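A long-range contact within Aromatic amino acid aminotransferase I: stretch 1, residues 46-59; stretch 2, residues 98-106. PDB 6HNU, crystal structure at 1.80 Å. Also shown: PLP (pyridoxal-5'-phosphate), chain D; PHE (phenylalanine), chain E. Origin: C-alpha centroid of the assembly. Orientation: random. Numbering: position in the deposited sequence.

Stretch 1 46-59: GLPLSDYFPFEKVT
Stretch 2 (98-106) ELARSLQYG

How do the two backbones run past each other? Stretch 1 is mostly loop, with a 3-10 segment at 50-52, after which Phe-53 N hydrogen-bonds back to Ser-50 O at 3.0 Å, and a strand from Lys-57. Stretch 2 has a short helix, 99-102, with Glu-98 at its N-cap, then continues as loop. The two stretches run in opposite directions: CA to CA, Leu-47 lies 7.3 Å from Tyr-105, Ser-50 5.2 Å from Ala-100, and Lys-57 7.2 Å from Leu-99. At the Ser-50 approach, Ala-100 CB sits 3.7 Å from Ser-50 OG.

What joins the stretches by hydrogen bonding? Gln-104 (chi1 -175°, chi2 53°, chi3 -83°) reaches across, and its NE2 donates to Pro-48 O at 2.8 Å and 149°. Its OE1 accepts from Tyr-105 N at 2.9 Å, so both ends of the amide are used and the side chain is held in place.

Which side chains fill the apolar part? Phe-53 (m, chi2 -10°) points toward stretch 2, its CD2 3.9 Å from Leu-103 CB, with Leu-99 O at the ring edge, 4.0 Å from CD2. Phe-55 (m, chi2 -82°) places CD2 3.7 Å from Leu-103 CD1. Leu-99, chi1 m and chi2 t like Leu-103, brings CD1 to 3.9 Å from Phe-55 CB and CD2 to 4.0 Å from Val-58 CG1 (Val-58 chi1 p). These contacts bury hydrocarbon, but Phe-55 O is enclosed without a hydrogen-bonding partner.

How does the contact meet the ligands? Tyr-105 (chi1 -67°, chi2 -78°) packs its CD2 3.9 Å from CD2 of Leu-47 (chi1 m, chi2 t) and 4.1 Å from Pro-48 CD, at the ring edge. PHE CD1 lies over one face of the tyrosine ring, 3.8 Å from Tyr-105 CG, while Tyr-105 OH donates a very short 2.5 Å hydrogen bond to PLP O3P.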

# COMPACT_ATOMS: atom_id res chain seq x y z
N GLY B 46 0.64 -19.68 9.28
CA GLY B 46 0.32 -18.52 10.14
C GLY B 46 -1.03 -17.89 9.82
O GLY B 46 -1.26 -16.74 10.25
N LEU B 47 -1.91 -18.61 9.11
CA LEU B 47 -3.18 -18.03 8.60
C LEU B 47 -4.21 -18.01 9.71
O LEU B 47 -4.44 -19.02 10.36
CB LEU B 47 -3.73 -18.86 7.45
CG LEU B 47 -3.05 -18.72 6.10
CD1 LEU B 47 -3.93 -19.35 5.01
CD2 LEU B 47 -2.72 -17.27 5.75
N PRO B 48 -4.94 -16.89 9.93
CA PRO B 48 -6.03 -16.90 10.89
C PRO B 48 -7.16 -17.67 10.18
O PRO B 48 -7.08 -17.94 8.99
CB PRO B 48 -6.31 -15.42 11.11
CG PRO B 48 -6.04 -14.84 9.73
CD PRO B 48 -4.86 -15.62 9.20
N LEU B 49 -8.17 -18.03 10.95
CA LEU B 49 -9.31 -18.83 10.44
C LEU B 49 -10.37 -17.80 10.05
O LEU B 49 -10.55 -16.78 10.79
CB LEU B 49 -9.75 -19.89 11.48
CG LEU B 49 -9.79 -19.54 12.98
CD1 LEU B 49 -8.46 -19.07 13.57
CD2 LEU B 49 -10.89 -18.54 13.30
N SER B 50 -11.03 -18.00 8.91
CA SER B 50 -12.09 -17.07 8.41
C SER B 50 -13.29 -17.06 9.38
O SER B 50 -14.06 -16.09 9.35
CB SER B 50 -12.46 -17.39 6.98
OG SER B 50 -13.36 -18.49 6.91
N ASP B 51 -13.38 -18.04 10.29
CA ASP B 51 -14.54 -18.24 11.22
C ASP B 51 -14.79 -16.97 12.04
O ASP B 51 -15.98 -16.67 12.31
CB ASP B 51 -14.30 -19.40 12.19
CG ASP B 51 -14.00 -20.76 11.57
OD1 ASP B 51 -13.83 -20.86 10.31
OD2 ASP B 51 -13.94 -21.75 12.35
N TYR B 52 -13.75 -16.22 12.43
CA TYR B 52 -13.92 -15.03 13.31
C TYR B 52 -14.10 -13.73 12.49
O TYR B 52 -14.50 -12.75 13.12
CB TYR B 52 -12.78 -14.88 14.33
CG TYR B 52 -12.55 -16.08 15.22
CD1 TYR B 52 -13.57 -16.98 15.54
CD2 TYR B 52 -11.29 -16.32 15.75
CE1 TYR B 52 -13.32 -18.09 16.33
CE2 TYR B 52 -11.04 -17.41 16.58
CZ TYR B 52 -12.06 -18.30 16.88
OH TYR B 52 -11.79 -19.35 17.70
N PHE B 53 -13.79 -13.69 11.19
CA PHE B 53 -13.91 -12.44 10.37
C PHE B 53 -15.30 -11.85 10.63
O PHE B 53 -16.29 -12.52 10.30
CB PHE B 53 -13.72 -12.64 8.86
CG PHE B 53 -12.38 -13.20 8.42
CD1 PHE B 53 -11.30 -13.33 9.29
CD2 PHE B 53 -12.19 -13.57 7.09
CE1 PHE B 53 -10.10 -13.85 8.86
CE2 PHE B 53 -10.98 -14.09 6.66
CZ PHE B 53 -9.93 -14.19 7.53
N PRO B 54 -15.42 -10.66 11.27
CA PRO B 54 -16.73 -10.14 11.69
C PRO B 54 -17.53 -9.47 10.56
O PRO B 54 -18.06 -8.40 10.76
CB PRO B 54 -16.34 -9.16 12.80
CG PRO B 54 -15.02 -8.57 12.29
CD PRO B 54 -14.32 -9.78 11.68
N PHE B 55 -17.52 -10.08 9.38
CA PHE B 55 -18.19 -9.57 8.15
C PHE B 55 -18.90 -10.71 7.46
O PHE B 55 -18.25 -11.53 6.81
CB PHE B 55 -17.19 -8.89 7.20
CG PHE B 55 -16.37 -7.80 7.85
CD1 PHE B 55 -16.88 -6.53 8.01
CD2 PHE B 55 -15.09 -8.06 8.28
CE1 PHE B 55 -16.11 -5.51 8.56
CE2 PHE B 55 -14.33 -7.06 8.86
CZ PHE B 55 -14.83 -5.79 8.98
N GLU B 56 -20.23 -10.75 7.60
CA GLU B 56 -21.07 -11.84 7.04
C GLU B 56 -21.31 -11.52 5.57
O GLU B 56 -21.43 -12.46 4.75
CB GLU B 56 -22.40 -11.99 7.82
CG GLU B 56 -23.37 -12.94 7.15
CD GLU B 56 -22.84 -14.34 6.96
OE1 GLU B 56 -21.91 -14.72 7.72
OE2 GLU B 56 -23.32 -15.06 6.03
N LYS B 57 -21.38 -10.24 5.26
CA LYS B 57 -21.49 -9.76 3.88
C LYS B 57 -21.21 -8.27 3.83
O LYS B 57 -21.29 -7.59 4.89
CB LYS B 57 -22.86 -10.07 3.28
CG LYS B 57 -23.97 -9.08 3.55
CD LYS B 57 -25.26 -9.45 2.82
CE LYS B 57 -26.40 -8.52 3.19
NZ LYS B 57 -27.70 -8.99 2.67
N VAL B 58 -20.85 -7.83 2.64
CA VAL B 58 -20.76 -6.39 2.26
C VAL B 58 -21.65 -6.19 1.04
O VAL B 58 -21.79 -7.16 0.19
CB VAL B 58 -19.32 -5.93 2.01
CG1 VAL B 58 -18.67 -6.64 0.84
CG2 VAL B 58 -19.28 -4.44 1.78
N THR B 59 -22.31 -5.04 0.98
CA THR B 59 -23.15 -4.67 -0.19
C THR B 59 -22.75 -3.28 -0.64
O THR B 59 -22.17 -2.55 0.17
CB THR B 59 -24.65 -4.76 0.13
OG1 THR B 59 -24.99 -3.62 0.91
CG2 THR B 59 -25.01 -6.03 0.87
N GLU B 98 -15.67 -14.29 -2.37
CA GLU B 98 -16.39 -14.40 -1.08
C GLU B 98 -15.44 -13.92 0.02
O GLU B 98 -14.20 -14.13 -0.12
CB GLU B 98 -16.90 -15.83 -0.88
CG GLU B 98 -15.80 -16.87 -0.68
CD GLU B 98 -15.18 -17.45 -1.93
OE1 GLU B 98 -15.57 -17.05 -3.05
OE2 GLU B 98 -14.24 -18.28 -1.77
N LEU B 99 -15.98 -13.26 1.05
CA LEU B 99 -15.14 -12.53 2.04
C LEU B 99 -14.25 -13.50 2.82
O LEU B 99 -13.20 -13.06 3.30
CB LEU B 99 -16.01 -11.74 3.01
CG LEU B 99 -16.98 -10.74 2.39
CD1 LEU B 99 -17.75 -10.04 3.50
CD2 LEU B 99 -16.24 -9.74 1.50
N ALA B 100 -14.65 -14.78 2.99
CA ALA B 100 -13.80 -15.78 3.67
C ALA B 100 -12.45 -15.88 2.93
O ALA B 100 -11.45 -16.19 3.58
CB ALA B 100 -14.54 -17.11 3.73
N ARG B 101 -12.42 -15.60 1.63
CA ARG B 101 -11.24 -15.61 0.74
C ARG B 101 -10.72 -14.17 0.48
O ARG B 101 -9.49 -13.94 0.66
CB ARG B 101 -11.57 -16.37 -0.54
CG ARG B 101 -10.43 -16.53 -1.54
CD ARG B 101 -10.65 -17.68 -2.54
NE ARG B 101 -11.91 -17.47 -3.22
CZ ARG B 101 -12.06 -16.89 -4.41
NH1 ARG B 101 -10.99 -16.53 -5.12
NH2 ARG B 101 -13.27 -16.67 -4.90
N SER B 102 -11.57 -13.18 0.12
CA SER B 102 -11.06 -11.81 -0.19
C SER B 102 -10.51 -11.12 1.08
O SER B 102 -9.66 -10.24 0.93
CB SER B 102 -12.12 -10.97 -0.90
OG SER B 102 -13.40 -11.09 -0.29
N LEU B 103 -10.96 -11.48 2.28
CA LEU B 103 -10.49 -10.89 3.57
C LEU B 103 -9.41 -11.78 4.23
O LEU B 103 -8.87 -11.40 5.30
CB LEU B 103 -11.69 -10.67 4.51
CG LEU B 103 -12.70 -9.63 4.07
CD1 LEU B 103 -13.72 -9.40 5.17
CD2 LEU B 103 -12.01 -8.31 3.70
N GLN B 104 -9.05 -12.90 3.59
CA GLN B 104 -7.91 -13.75 3.99
C GLN B 104 -6.63 -13.25 3.30
O GLN B 104 -6.73 -12.69 2.21
CB GLN B 104 -8.19 -15.21 3.60
CG GLN B 104 -7.14 -16.21 4.07
CD GLN B 104 -6.85 -16.12 5.56
OE1 GLN B 104 -6.07 -15.28 6.01
NE2 GLN B 104 -7.49 -16.99 6.34
N TYR B 105 -5.46 -13.49 3.86
CA TYR B 105 -4.21 -13.32 3.08
C TYR B 105 -4.33 -14.15 1.80
O TYR B 105 -4.95 -15.24 1.82
CB TYR B 105 -2.99 -13.76 3.87
CG TYR B 105 -2.65 -12.93 5.09
CD1 TYR B 105 -2.01 -11.71 4.95
CD2 TYR B 105 -2.95 -13.38 6.36
CE1 TYR B 105 -1.63 -10.98 6.05
CE2 TYR B 105 -2.62 -12.63 7.48
CZ TYR B 105 -1.95 -11.43 7.32
OH TYR B 105 -1.62 -10.71 8.41
N GLY B 106 -3.78 -13.68 0.69
CA GLY B 106 -3.71 -14.52 -0.52
C GLY B 106 -2.54 -14.16 -1.42
O GLY B 106 -1.66 -13.39 -0.97
N1 PLP D . 4.45 -8.68 11.44
C2 PLP D . 4.64 -9.91 11.91
C2A PLP D . 5.73 -10.14 12.89
C3 PLP D . 3.82 -10.99 11.50
O3 PLP D . 4.08 -12.23 12.00
C4 PLP D . 2.81 -10.75 10.55
C4A PLP D . 1.97 -11.87 10.09
C5 PLP D . 2.64 -9.45 10.07
C6 PLP D . 3.51 -8.48 10.49
C5A PLP D . 1.58 -9.14 9.05
O4P PLP D . 0.94 -7.86 9.31
P PLP D . -0.16 -7.18 8.35
O1P PLP D . 0.60 -6.71 7.11
O2P PLP D . -0.71 -6.12 9.26
O3P PLP D . -1.18 -8.28 8.03
N PHE E . 2.36 -12.90 9.18
CA PHE E . 1.74 -13.78 8.13
C PHE E . 2.42 -15.17 8.19
O PHE E . 2.77 -15.76 7.16
CB PHE E . 1.83 -13.10 6.76
CG PHE E . 1.63 -14.00 5.57
CD1 PHE E . 0.57 -14.88 5.51
CD2 PHE E . 2.52 -13.96 4.50
CE1 PHE E . 0.39 -15.71 4.41
CE2 PHE E . 2.34 -14.78 3.40
CZ PHE E . 1.27 -15.65 3.35
OXT PHE E . 2.63 -15.73 9.28